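Local atomic coordinates of argininosuccinate lyase (Chelativorans sp., PDB entry 6RXA), a protein that acts as a carbon-nitrogen lyase (EDDS lyase) of the aspartase/fumarase superfamily and probably cleaves argininosuccinate into fumarate and L-arginine. Residues 9-14 / 277-282; 47-52 / 213-218; 55-60 / 209-214; 270-275 / 347-352. The protein carries 2 engineered substitutions. All coordinates share one frame; numbering follows the deposited sequence. Where two conformers were deposited one is given.

In the fold
From the N terminus, residues 9-14 come first, and interaction 1 ties them to loop 277-282, closing a loop of more than 260 residues. Nested inside it are interactions 2 and 3, which join helix 35-56 and the turn after it to helix 212-218 and the residues leading into it. These two share Asp213 and Arg214 and have centres about 8 Å apart. Interaction 4 opens at 270-275, before interaction 1 has closed, and runs on to 347-352, so the two cross along the chain. They also touch, Arg10 reaching the Ala274 carbonyl. The pair 1 and 4 lies on the opposite side of the chain's centre from 2 and 3.

Interaction 1 (9-14 / 277-282); sequences TRIGRA and AGTSSI. With FMT (formic acid), chain B.
Thr279 meets the turn formed by Ile11 to Ala14, a type II' beta turn, and its side chain can be followed atom by atom. CB lies near Ile11 O and Ala14 CB. OG1 is anti to the backbone N (chi1 -169°), and CG2 then lies between the backbone N and the carbonyl carbon, turned to the Ile11-Ala14 turn: CG2 comes within 3.3 Å of Ile11 O and 3.8 Å of Ile11 CG1, the two side chains crossing at about a right angle. OG1 donates to Lys286 O and accepts from a water that also takes the N-H of Arg13. A second water joins Thr9 O to Thr279 N.

The charged part of the contact belongs to Arg10, whose chain folds back through bends at chi2 and chi3. Its NH1 donates to Ala277 O at 2.7 Å, with an N-H...O angle of 153°. Ala14 CB sits 3.7 Å above the guanidinium, over its centre, while NE binds Gly16 O and NH2 binds the carbonyls of Thr15 and Ala274. A leucine here would probably leave Ala277 O without its charged donor and free the start of the loop to shift.

The same loop carries Ser280 and Ser281, which bind succinate, consistent with the superfamily's signature loop. Here Ser280 OG donates to formate O1 at 2.6 Å. Formate O2 accepts from Ser281 N at 3.0 Å, and Arg112 of the third subunit also binds the formate. One cation gathering several carbonyls and two bridging waters thus tie the N-terminal segment to the backbone leading into the site.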
loop_
_atom_site.group_PDB
_atom_site.type_symbol
_atom_site.label_atom_id
_atom_site.label_comp_id
_atom_site.label_asym_id
_atom_site.label_seq_id
_atom_site.Cartn_x
_atom_site.Cartn_y
_atom_site.Cartn_z
ATOM N N THR A 9 19.449 26.684 -13.324
ATOM C CA THR A 9 20.036 25.470 -12.774
ATOM C C THR A 9 21.250 24.999 -13.566
ATOM O O THR A 9 21.967 24.112 -13.089
ATOM C CB THR A 9 19.022 24.321 -12.695
ATOM O OG1 THR A 9 18.730 23.827 -14.013
ATOM C CG2 THR A 9 17.750 24.736 -11.990
ATOM N N ARG A 10 21.505 25.568 -14.754
ATOM C CA ARG A 10 22.615 25.137 -15.607
ATOM C C ARG A 10 23.847 25.998 -15.311
ATOM O O ARG A 10 24.217 26.917 -16.041
ATOM C CB ARG A 10 22.217 25.191 -17.075
ATOM C CG ARG A 10 20.933 24.453 -17.392
ATOM C CD ARG A 10 20.917 23.025 -16.885
ATOM N NE ARG A 10 21.908 22.183 -17.539
ATOM C CZ ARG A 10 22.098 20.899 -17.260
ATOM N NH1 ARG A 10 21.375 20.304 -16.321
ATOM N NH2 ARG A 10 23.030 20.213 -17.907
ATOM N N ILE A 11 24.450 25.690 -14.168
ATOM C CA ILE A 11 25.638 26.368 -13.678
ATOM C C ILE A 11 26.697 25.311 -13.408
ATOM O O ILE A 11 26.391 24.131 -13.234
ATOM C CB ILE A 11 25.352 27.160 -12.387
ATOM C CG1 ILE A 11 24.865 26.232 -11.271
ATOM C CG2 ILE A 11 24.324 28.245 -12.659
ATOM C CD1 ILE A 11 24.602 26.942 -9.932
ATOM N N GLY A 12 27.955 25.750 -13.361
ATOM C CA GLY A 12 29.046 24.852 -13.008
ATOM C C GLY A 12 29.085 23.620 -13.890
ATOM O O GLY A 12 29.053 23.713 -15.123
ATOM N N ARG A 13 29.134 22.437 -13.261
ATOM C CA ARG A 13 29.217 21.188 -14.006
ATOM C C ARG A 13 27.932 20.816 -14.739
ATOM O O ARG A 13 27.942 19.846 -15.506
ATOM C CB ARG A 13 29.624 20.042 -13.076
ATOM C CG ARG A 13 30.987 20.252 -12.434
ATOM C CD ARG A 13 31.501 18.975 -11.790
ATOM N NE ARG A 13 31.746 17.933 -12.783
ATOM C CZ ARG A 13 31.968 16.661 -12.491
ATOM N NH1 ARG A 13 31.973 16.256 -11.229
ATOM N NH2 ARG A 13 32.186 15.789 -13.468
ATOM N N ALA A 14 26.830 21.540 -14.526
ATOM C CA ALA A 14 25.598 21.305 -15.278
ATOM C C ALA A 14 25.663 22.159 -16.537
ATOM O O ALA A 14 25.068 23.236 -16.633
ATOM C CB ALA A 14 24.380 21.636 -14.434
ATOM N N ALA A 277 22.094 15.440 -16.173
ATOM C CA ALA A 277 22.588 15.635 -14.825
ATOM C C ALA A 277 22.417 17.089 -14.423
ATOM O O ALA A 277 22.355 17.988 -15.268
ATOM C CB ALA A 277 24.075 15.280 -14.737
ATOM N N GLY A 278 22.354 17.305 -13.113
ATOM C CA GLY A 278 22.355 18.646 -12.561
ATOM C C GLY A 278 23.541 18.869 -11.649
ATOM O O GLY A 278 24.491 18.088 -11.663
ATOM N N THR A 279 23.515 19.934 -10.857
ATOM C CA THR A 279 24.582 20.170 -9.893
ATOM C C THR A 279 23.952 20.693 -8.608
ATOM O O THR A 279 22.730 20.672 -8.446
ATOM C CB THR A 279 25.660 21.090 -10.478
ATOM O OG1 THR A 279 26.801 21.101 -9.612
ATOM C CG2 THR A 279 25.133 22.514 -10.659
ATOM N N SER A 280 24.801 21.172 -7.699
ATOM C CA SER A 280 24.385 21.684 -6.402
ATOM C C SER A 280 24.566 23.189 -6.329
ATOM O O SER A 280 25.517 23.739 -6.884
ATOM C CB SER A 280 25.256 21.054 -5.309
ATOM O OG SER A 280 25.176 21.748 -4.081
ATOM N N SER A 281 23.651 23.841 -5.593
ATOM C CA SER A 281 23.742 25.282 -5.364
ATOM C C SER A 281 24.915 25.661 -4.464
ATOM O O SER A 281 25.285 26.841 -4.412
ATOM C CB SER A 281 22.436 25.811 -4.747
ATOM O OG SER A 281 22.180 25.229 -3.472
ATOM N N ILE A 282 25.504 24.691 -3.759
ATOM C CA ILE A 282 26.573 24.937 -2.801
ATOM C C ILE A 282 27.857 24.190 -3.148
ATOM O O ILE A 282 28.947 24.752 -3.036
ATOM C CB ILE A 282 26.110 24.613 -1.362
ATOM C CG1 ILE A 282 27.283 24.606 -0.383
ATOM C CG2 ILE A 282 25.383 23.263 -1.283
ATOM C CD1 ILE A 282 26.829 24.541 1.070
HETATM C C FMT B . 22.035 21.603 -3.123
HETATM O O1 FMT B . 23.114 21.643 -2.551
HETATM O O2 FMT B . 21.974 21.639 -4.347
HETATM O O HOH W 1 21.405 21.716 -11.725
HETATM O O HOH W 2 28.968 22.659 -10.443
#

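Interaction 2 (47-52 / 213-218); sequences HRAHVV and DRTSAL
Ala49 and Thr215 bring two helices together: their CA atoms lie 5.6 Å apart where helix 35-56 packs against helix 212-218 in a roughly antiparallel pair. The local axes approach to 8.9 Å, with 144° between their N-to-C directions, a close spacing consistent with the small side chains that face each other.

The apolar contacts centre on Leu218. Its CB rests 4.0 Å from Ala49 CB, and its CD1 reaches Val52 CG1 at 3.8 Å, the two side chains crossing obliquely. With CG1 anti to the backbone N (chi1 169°), Val52 turns this methyl to Leu218 CD1. On the other flank, the Thr215 methyl CG2 sits 4.2 Å from Ala49 CB and equally far from His50 N.

No hydrogen bond spans the two segments. His50 NE2 bonds to Ile108 O, and Thr215 OG1 makes a weak bond to Asn211 O.

Other helices pack round this pair. Leu486 of helix 451-500 meets Ala49 and Val52, and helix 62-79 meets Val51 and His47. At the interface, Leu218 CD1 also lies 3.8 Å from the carbonyl oxygen of Ala49.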
loop_
_atom_site.group_PDB
_atom_site.type_symbol
_atom_site.label_atom_id
_atom_site.label_comp_id
_atom_site.label_asym_id
_atom_site.label_seq_id
_atom_site.Cartn_x
_atom_site.Cartn_y
_atom_site.Cartn_z
ATOM N N HIS A 47 -21.573 12.114 -26.270
ATOM C CA HIS A 47 -22.865 12.738 -26.548
ATOM C C HIS A 47 -23.205 12.626 -28.028
ATOM O O HIS A 47 -24.347 12.331 -28.400
ATOM C CB HIS A 47 -22.862 14.215 -26.159
ATOM C CG HIS A 47 -22.555 14.468 -24.723
ATOM N ND1 HIS A 47 -22.908 13.597 -23.718
ATOM C CD2 HIS A 47 -21.907 15.495 -24.121
ATOM C CE1 HIS A 47 -22.493 14.076 -22.559
ATOM N NE2 HIS A 47 -21.879 15.223 -22.777
ATOM N N ARG A 48 -22.223 12.881 -28.892
ATOM C CA ARG A 48 -22.460 12.810 -30.329
ATOM C C ARG A 48 -22.787 11.384 -30.754
ATOM O O ARG A 48 -23.735 11.160 -31.517
ATOM C CB ARG A 48 -21.236 13.344 -31.068
ATOM C CG ARG A 48 -21.057 14.846 -30.915
ATOM C CD ARG A 48 -19.790 15.336 -31.586
ATOM N NE ARG A 48 -19.736 16.798 -31.602
ATOM C CZ ARG A 48 -19.406 17.548 -30.553
ATOM N NH1 ARG A 48 -19.102 16.987 -29.396
ATOM N NH2 ARG A 48 -19.382 18.867 -30.663
ATOM N N ALA A 49 -22.012 10.408 -30.281
ATOM C CA ALA A 49 -22.261 9.022 -30.675
ATOM C C ALA A 49 -23.614 8.536 -30.174
ATOM O O ALA A 49 -24.340 7.836 -30.900
ATOM C CB ALA A 49 -21.147 8.113 -30.155
ATOM N N HIS A 50 -23.962 8.868 -28.931
ATOM C CA HIS A 50 -25.250 8.454 -28.392
ATOM C C HIS A 50 -26.386 9.048 -29.209
ATOM O O HIS A 50 -27.337 8.347 -29.579
ATOM C CB HIS A 50 -25.339 8.879 -26.929
ATOM C CG HIS A 50 -26.597 8.440 -26.261
ATOM N ND1 HIS A 50 -26.830 7.127 -25.908
ATOM C CD2 HIS A 50 -27.691 9.137 -25.882
ATOM C CE1 HIS A 50 -28.021 7.039 -25.341
ATOM N NE2 HIS A 50 -28.567 8.240 -25.320
ATOM N N VAL A 51 -26.287 10.341 -29.532
ATOM C CA VAL A 51 -27.324 11.021 -30.305
ATOM C C VAL A 51 -27.444 10.442 -31.711
ATOM O O VAL A 51 -28.554 10.238 -32.213
ATOM C CB VAL A 51 -27.054 12.537 -30.308
ATOM C CG1 VAL A 51 -27.857 13.227 -31.385
ATOM C CG2 VAL A 51 -27.361 13.128 -28.937
ATOM N N VAL A 52 -26.314 10.180 -32.374
ATOM C CA VAL A 52 -26.345 9.541 -33.691
ATOM C C VAL A 52 -27.043 8.185 -33.613
ATOM O O VAL A 52 -27.913 7.869 -34.435
ATOM C CB VAL A 52 -24.921 9.429 -34.267
ATOM C CG1 VAL A 52 -24.913 8.545 -35.502
ATOM C CG2 VAL A 52 -24.377 10.809 -34.588
ATOM N N ASP A 213 -24.257 -1.907 -29.965
ATOM C CA ASP A 213 -23.130 -2.149 -30.854
ATOM C C ASP A 213 -22.813 -0.927 -31.711
ATOM O O ASP A 213 -21.644 -0.690 -32.033
ATOM C CB ASP A 213 -23.422 -3.358 -31.744
ATOM C CG ASP A 213 -23.425 -4.668 -30.977
ATOM O OD1 ASP A 213 -22.572 -4.836 -30.087
ATOM O OD2 ASP A 213 -24.277 -5.530 -31.272
ATOM N N ARG A 214 -23.822 -0.143 -32.096
ATOM C CA ARG A 214 -23.554 1.035 -32.917
ATOM C C ARG A 214 -22.814 2.100 -32.116
ATOM O O ARG A 214 -21.834 2.688 -32.597
ATOM C CB ARG A 214 -24.860 1.601 -33.477
ATOM C CG ARG A 214 -24.740 2.994 -34.137
ATOM C CD ARG A 214 -23.969 2.994 -35.465
ATOM N NE ARG A 214 -24.377 1.886 -36.317
ATOM C CZ ARG A 214 -23.545 0.993 -36.844
ATOM N NH1 ARG A 214 -24.031 0.012 -37.587
ATOM N NH2 ARG A 214 -22.232 1.093 -36.657
ATOM N N THR A 215 -23.288 2.400 -30.904
ATOM C CA THR A 215 -22.615 3.413 -30.102
ATOM C C THR A 215 -21.170 3.007 -29.864
ATOM O O THR A 215 -20.253 3.834 -29.952
ATOM C CB THR A 215 -23.344 3.572 -28.767
ATOM O OG1 THR A 215 -24.761 3.505 -28.986
ATOM C CG2 THR A 215 -23.003 4.900 -28.137
ATOM N N SER A 216 -20.961 1.722 -29.571
ATOM C CA SER A 216 -19.627 1.179 -29.342
ATOM C C SER A 216 -18.739 1.371 -30.563
ATOM O O SER A 216 -17.615 1.865 -30.450
ATOM C CB SER A 216 -19.769 -0.304 -28.994
ATOM O OG SER A 216 -18.516 -0.914 -28.779
ATOM N N ALA A 217 -19.246 1.028 -31.747
ATOM C CA ALA A 217 -18.460 1.167 -32.968
ATOM C C ALA A 217 -18.133 2.624 -33.259
ATOM O O ALA A 217 -17.012 2.948 -33.672
ATOM C CB ALA A 217 -19.238 0.545 -34.128
ATOM N N LEU A 218 -19.105 3.520 -33.072
ATOM C CA LEU A 218 -18.875 4.933 -33.339
ATOM C C LEU A 218 -17.781 5.513 -32.453
ATOM O O LEU A 218 -17.136 6.503 -32.834
ATOM C CB LEU A 218 -20.187 5.692 -33.132
ATOM C CG LEU A 218 -21.221 5.545 -34.253
ATOM C CD1 LEU A 218 -22.566 6.076 -33.777
ATOM C CD2 LEU A 218 -20.740 6.275 -35.500
#

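Interaction 3 (55-60 / 209-214); sequences TEQGIL and PLNRDR
Gln57 and Pro209 share a straight hydrogen bond: Gln57 NE2 donates to Pro209 O at 2.8 Å with an N-H...O angle of 170°, the acceptor lying in the amide plane. A bend at chi2 turns CD toward Pro209 and Asn211. Gln57 OE1 accepts from a water that also donates to Glu56 OE2 and receives a weak bond from Asn211 ND2, so one water serves three side chains.

Glu56 OE2 has a second partner in Arg214 NE, 2.9 Å away. In this salt bridge the hydrogen bond is bent (N-H...O angle 133°) and joins OE2 on its syn side to the edge of the guanidinium, carboxylate and guanidinium planes 60° apart. Asn211 also caps helix 212-218: its OD1 accepts weak bonds from Asp213 N and Arg214 N. Ile59 CD1 packs on Pro209 CD at 3.9 Å, while Gly58 ends helix 35-56 in a Schellman motif.

An alanine in place of Gln57 would probably leave Pro209 O without its amide donor and the bridging water without one of its two acceptors.

The join is thus a surface network that ties the end of one helix to the beginning of another, its polar atoms bridged by amide, water and charge.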
loop_
_atom_site.group_PDB
_atom_site.type_symbol
_atom_site.label_atom_id
_atom_site.label_comp_id
_atom_site.label_asym_id
_atom_site.label_seq_id
_atom_site.Cartn_x
_atom_site.Cartn_y
_atom_site.Cartn_z
ATOM N N THR A 55 -30.679 8.475 -33.317
ATOM C CA THR A 55 -31.258 8.846 -34.603
ATOM C C THR A 55 -31.432 7.617 -35.491
ATOM O O THR A 55 -32.494 7.422 -36.093
ATOM C CB THR A 55 -30.365 9.871 -35.292
ATOM O OG1 THR A 55 -30.052 10.919 -34.372
ATOM C CG2 THR A 55 -31.107 10.494 -36.489
ATOM N N GLU A 56 -30.399 6.768 -35.573
ATOM C CA GLU A 56 -30.526 5.521 -36.321
ATOM C C GLU A 56 -31.702 4.698 -35.815
ATOM O O GLU A 56 -32.385 4.026 -36.597
ATOM C CB GLU A 56 -29.247 4.685 -36.206
ATOM C CG GLU A 56 -28.004 5.309 -36.809
ATOM C CD GLU A 56 -26.859 4.314 -36.972
ATOM O OE1 GLU A 56 -25.827 4.689 -37.573
ATOM O OE2 GLU A 56 -26.986 3.158 -36.505
ATOM N N GLN A 57 -31.936 4.713 -34.503
ATOM C CA GLN A 57 -32.987 3.907 -33.893
ATOM C C GLN A 57 -34.363 4.557 -33.982
ATOM O O GLN A 57 -35.341 3.952 -33.525
ATOM C CB GLN A 57 -32.648 3.613 -32.430
ATOM C CG GLN A 57 -31.393 2.793 -32.248
ATOM C CD GLN A 57 -31.466 1.470 -32.971
ATOM O OE1 GLN A 57 -30.954 1.323 -34.080
ATOM N NE2 GLN A 57 -32.129 0.508 -32.361
ATOM N N GLY A 58 -34.462 5.761 -34.536
ATOM C CA GLY A 58 -35.735 6.450 -34.638
ATOM C C GLY A 58 -36.224 7.072 -33.353
ATOM O O GLY A 58 -37.363 7.549 -33.305
ATOM N N ILE A 59 -35.398 7.082 -32.308
ATOM C CA ILE A 59 -35.783 7.697 -31.042
ATOM C C ILE A 59 -35.765 9.212 -31.168
ATOM O O ILE A 59 -36.628 9.909 -30.615
ATOM C CB ILE A 59 -34.873 7.176 -29.915
ATOM C CG1 ILE A 59 -35.135 5.675 -29.719
ATOM C CG2 ILE A 59 -35.107 7.937 -28.636
ATOM C CD1 ILE A 59 -34.135 4.980 -28.828
ATOM N N LEU A 60 -34.799 9.747 -31.906
ATOM C CA LEU A 60 -34.765 11.155 -32.261
ATOM C C LEU A 60 -35.005 11.283 -33.755
ATOM O O LEU A 60 -34.545 10.444 -34.538
ATOM C CB LEU A 60 -33.400 11.783 -31.968
ATOM C CG LEU A 60 -32.919 11.767 -30.522
ATOM C CD1 LEU A 60 -31.498 12.333 -30.462
ATOM C CD2 LEU A 60 -33.838 12.557 -29.610
ATOM N N PRO A 209 -35.144 1.272 -27.140
ATOM C CA PRO A 209 -34.488 0.266 -28.005
ATOM C C PRO A 209 -33.147 0.742 -28.554
ATOM O O PRO A 209 -32.978 1.051 -29.733
ATOM C CB PRO A 209 -35.539 0.042 -29.100
ATOM C CG PRO A 209 -36.232 1.352 -29.217
ATOM C CD PRO A 209 -36.288 1.920 -27.807
ATOM N N LEU A 210 -32.143 0.777 -27.685
ATOM C CA LEU A 210 -30.819 1.207 -28.110
ATOM C C LEU A 210 -30.163 0.122 -28.953
ATOM O O LEU A 210 -30.480 -1.069 -28.844
ATOM C CB LEU A 210 -29.946 1.484 -26.887
ATOM C CG LEU A 210 -30.557 2.382 -25.803
ATOM C CD1 LEU A 210 -29.511 2.673 -24.727
ATOM C CD2 LEU A 210 -31.121 3.676 -26.387
ATOM N N ASN A 211 -29.224 0.539 -29.788
ATOM C CA ASN A 211 -28.313 -0.377 -30.469
ATOM C C ASN A 211 -26.938 -0.174 -29.838
ATOM O O ASN A 211 -26.187 0.731 -30.230
ATOM C CB ASN A 211 -28.277 -0.143 -31.972
ATOM C CG ASN A 211 -27.374 -1.130 -32.685
ATOM O OD1 ASN A 211 -26.598 -1.850 -32.054
ATOM N ND2 ASN A 211 -27.461 -1.160 -34.009
ATOM N N ARG A 212 -26.621 -1.005 -28.848
ATOM C CA ARG A 212 -25.387 -0.816 -28.098
ATOM C C ARG A 212 -24.158 -1.035 -28.964
ATOM O O ARG A 212 -23.118 -0.404 -28.734
ATOM C CB ARG A 212 -25.380 -1.765 -26.904
ATOM C CG ARG A 212 -26.499 -1.515 -25.896
ATOM C CD ARG A 212 -26.273 -2.328 -24.610
ATOM N NE ARG A 212 -24.980 -2.003 -24.029
ATOM C CZ ARG A 212 -24.264 -2.810 -23.249
ATOM N NH1 ARG A 212 -24.716 -4.019 -22.911
ATOM N NH2 ARG A 212 -23.082 -2.399 -22.810
ATOM N N ASP A 213 -24.257 -1.907 -29.965
ATOM C CA ASP A 213 -23.130 -2.149 -30.854
ATOM C C ASP A 213 -22.813 -0.927 -31.711
ATOM O O ASP A 213 -21.644 -0.690 -32.033
ATOM C CB ASP A 213 -23.422 -3.358 -31.744
ATOM C CG ASP A 213 -23.425 -4.668 -30.977
ATOM O OD1 ASP A 213 -22.572 -4.836 -30.087
ATOM O OD2 ASP A 213 -24.277 -5.530 -31.272
ATOM N N ARG A 214 -23.822 -0.143 -32.096
ATOM C CA ARG A 214 -23.554 1.035 -32.917
ATOM C C ARG A 214 -22.814 2.100 -32.116
ATOM O O ARG A 214 -21.834 2.688 -32.597
ATOM C CB ARG A 214 -24.860 1.601 -33.477
ATOM C CG ARG A 214 -24.740 2.994 -34.137
ATOM C CD ARG A 214 -23.969 2.994 -35.465
ATOM N NE ARG A 214 -24.377 1.886 -36.317
ATOM C CZ ARG A 214 -23.545 0.993 -36.844
ATOM N NH1 ARG A 214 -24.031 0.012 -37.587
ATOM N NH2 ARG A 214 -22.232 1.093 -36.657
HETATM O O HOH W 3 -28.352 1.790 -34.627
#

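Interaction 4 (270-275 / 347-352); sequences AELDAS and RTLHPN
His350 and Asp273 form the central side-chain bond: His350 NE2 donates to Asp273 OD1 at 2.9 Å, nearly straight (168°) and in the ring plane. OD1 is met on its anti side, and carboxylate and imidazole are nearly coplanar, 24° apart. The edge of the ring also meets Glu271 O, which lies 3.6 Å from His350 CD2, while Thr348 O lies 3.1 Å above one face, offset toward the rim.

The backbone supplies the next layer. Glu271 N donates to His350 O at 2.9 Å and His350 N to Glu271 O at 3.0 Å, a hydrogen-bonded antiparallel pair; Ala270 and Pro351 make the non-hydrogen-bonded pair beside it. On the side of the bridge away from the histidine, Leu349 CD1 packs on Glu271 O, Ala270 CB and Leu272 CD2, with Ile259 and Trp262 of helix 236-262 also touching Leu349.

Farther out, the carboxylate itself is held. Asp273 OD2 accepts from Ser275 N and Ser275 OG, 3.0 and 2.7 Å away, which approach from opposite faces of its plane; the bond from Ser275 N makes an Asx turn. This double grip probably fixes the rotation of the group that receives the histidine. A water bridges Asp273 N and Thr348 OG1, whose hydroxyl bonds also to Gly344 O, and Lys287 NZ pairs with Glu271 OE1 and Leu272 O.

Small as it is, this is a two-stranded antiparallel sheet, strand 270-271 with strand 350-351, the first followed by an Asx turn at Asp273 and the second leading through Asn352, an N-cap, into helix 353-362.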
loop_
_atom_site.group_PDB
_atom_site.type_symbol
_atom_site.label_atom_id
_atom_site.label_comp_id
_atom_site.label_asym_id
_atom_site.label_seq_id
_atom_site.Cartn_x
_atom_site.Cartn_y
_atom_site.Cartn_z
ATOM N N ALA A 270 30.311 4.337 -15.489
ATOM C CA ALA A 270 29.524 5.026 -16.489
ATOM C C ALA A 270 29.350 6.464 -16.029
ATOM O O ALA A 270 29.494 6.784 -14.846
ATOM C CB ALA A 270 28.147 4.395 -16.718
ATOM N N GLU A 271 29.045 7.328 -16.988
ATOM C CA GLU A 271 28.780 8.731 -16.707
ATOM C C GLU A 271 27.529 9.157 -17.457
ATOM O O GLU A 271 27.385 8.851 -18.647
ATOM C CB GLU A 271 29.968 9.597 -17.134
ATOM C CG GLU A 271 29.857 11.039 -16.655
ATOM C CD GLU A 271 31.118 11.870 -16.898
ATOM O OE1 GLU A 271 31.022 13.106 -16.788
ATOM O OE2 GLU A 271 32.195 11.299 -17.183
ATOM N N LEU A 272 26.633 9.854 -16.770
ATOM C CA LEU A 272 25.483 10.423 -17.443
ATOM C C LEU A 272 25.930 11.501 -18.417
ATOM O O LEU A 272 26.875 12.251 -18.159
ATOM C CB LEU A 272 24.567 11.077 -16.420
ATOM C CG LEU A 272 23.823 10.130 -15.492
ATOM C CD1 LEU A 272 23.106 10.919 -14.393
ATOM C CD2 LEU A 272 22.813 9.269 -16.254
ATOM N N ASP A 273 25.227 11.598 -19.538
ATOM C CA ASP A 273 25.386 12.780 -20.374
ATOM C C ASP A 273 25.080 14.026 -19.545
ATOM O O ASP A 273 24.169 14.030 -18.713
ATOM C CB ASP A 273 24.445 12.726 -21.572
ATOM C CG ASP A 273 24.810 13.738 -22.629
ATOM O OD1 ASP A 273 25.744 13.446 -23.415
ATOM O OD2 ASP A 273 24.202 14.828 -22.644
ATOM N N ALA A 274 25.846 15.091 -19.791
ATOM C CA ALA A 274 25.635 16.350 -19.088
ATOM C C ALA A 274 24.183 16.806 -19.135
ATOM O O ALA A 274 23.688 17.404 -18.173
ATOM C CB ALA A 274 26.500 17.448 -19.721
ATOM N N SER A 275 23.487 16.530 -20.240
ATOM C CA SER A 275 22.110 16.973 -20.411
ATOM C C SER A 275 21.124 16.215 -19.539
ATOM O O SER A 275 19.944 16.581 -19.505
ATOM C CB SER A 275 21.703 16.849 -21.884
ATOM O OG SER A 275 21.633 15.500 -22.318
ATOM N N ARG A 347 20.029 6.130 -24.126
ATOM C CA ARG A 347 20.593 6.476 -25.422
ATOM C C ARG A 347 21.935 7.180 -25.273
ATOM O O ARG A 347 22.887 6.898 -26.022
ATOM C CB ARG A 347 19.606 7.357 -26.186
ATOM C CG ARG A 347 20.168 7.849 -27.517
ATOM C CD ARG A 347 19.165 8.721 -28.266
ATOM N NE ARG A 347 18.888 9.980 -27.580
ATOM C CZ ARG A 347 17.762 10.259 -26.931
ATOM N NH1 ARG A 347 16.771 9.378 -26.851
ATOM N NH2 ARG A 347 17.629 11.444 -26.355
ATOM N N THR A 348 22.031 8.099 -24.315
ATOM C CA THR A 348 23.187 8.976 -24.227
ATOM C C THR A 348 24.203 8.558 -23.174
ATOM O O THR A 348 25.194 9.275 -22.989
ATOM C CB THR A 348 22.749 10.425 -23.956
ATOM O OG1 THR A 348 22.086 10.535 -22.692
ATOM C CG2 THR A 348 21.808 10.902 -25.038
ATOM N N LEU A 349 24.002 7.430 -22.500
ATOM C CA LEU A 349 24.919 7.037 -21.437
ATOM C C LEU A 349 26.330 6.819 -21.972
ATOM O O LEU A 349 26.528 6.263 -23.057
ATOM C CB LEU A 349 24.431 5.747 -20.780
ATOM C CG LEU A 349 25.120 5.337 -19.483
ATOM C CD1 LEU A 349 24.842 6.333 -18.371
ATOM C CD2 LEU A 349 24.648 3.949 -19.071
ATOM N N HIS A 350 27.309 7.266 -21.200
ATOM C CA HIS A 350 28.714 7.117 -21.572
ATOM C C HIS A 350 29.385 6.050 -20.714
ATOM O O HIS A 350 29.843 6.350 -19.602
ATOM C CB HIS A 350 29.443 8.459 -21.400
ATOM C CG HIS A 350 28.826 9.584 -22.168
ATOM N ND1 HIS A 350 29.120 9.819 -23.494
ATOM C CD2 HIS A 350 27.928 10.529 -21.805
ATOM C CE1 HIS A 350 28.425 10.861 -23.916
ATOM N NE2 HIS A 350 27.681 11.299 -22.915
ATOM N N PRO A 351 29.519 4.815 -21.191
ATOM C CA PRO A 351 30.265 3.820 -20.410
ATOM C C PRO A 351 31.757 4.117 -20.439
ATOM O O PRO A 351 32.293 4.583 -21.446
ATOM C CB PRO A 351 29.953 2.504 -21.126
ATOM C CG PRO A 351 29.647 2.898 -22.539
ATOM C CD PRO A 351 29.004 4.273 -22.462
ATOM N N ASN A 352 32.422 3.885 -19.302
ATOM C CA ASN A 352 33.884 3.978 -19.219
ATOM C C ASN A 352 34.428 2.586 -19.502
ATOM O O ASN A 352 34.595 1.766 -18.597
ATOM C CB ASN A 352 34.333 4.454 -17.846
ATOM C CG ASN A 352 35.853 4.653 -17.749
ATOM O OD1 ASN A 352 36.649 4.051 -18.486
ATOM N ND2 ASN A 352 36.257 5.495 -16.809
HETATM O O HOH W 4 22.977 9.725 -20.158
#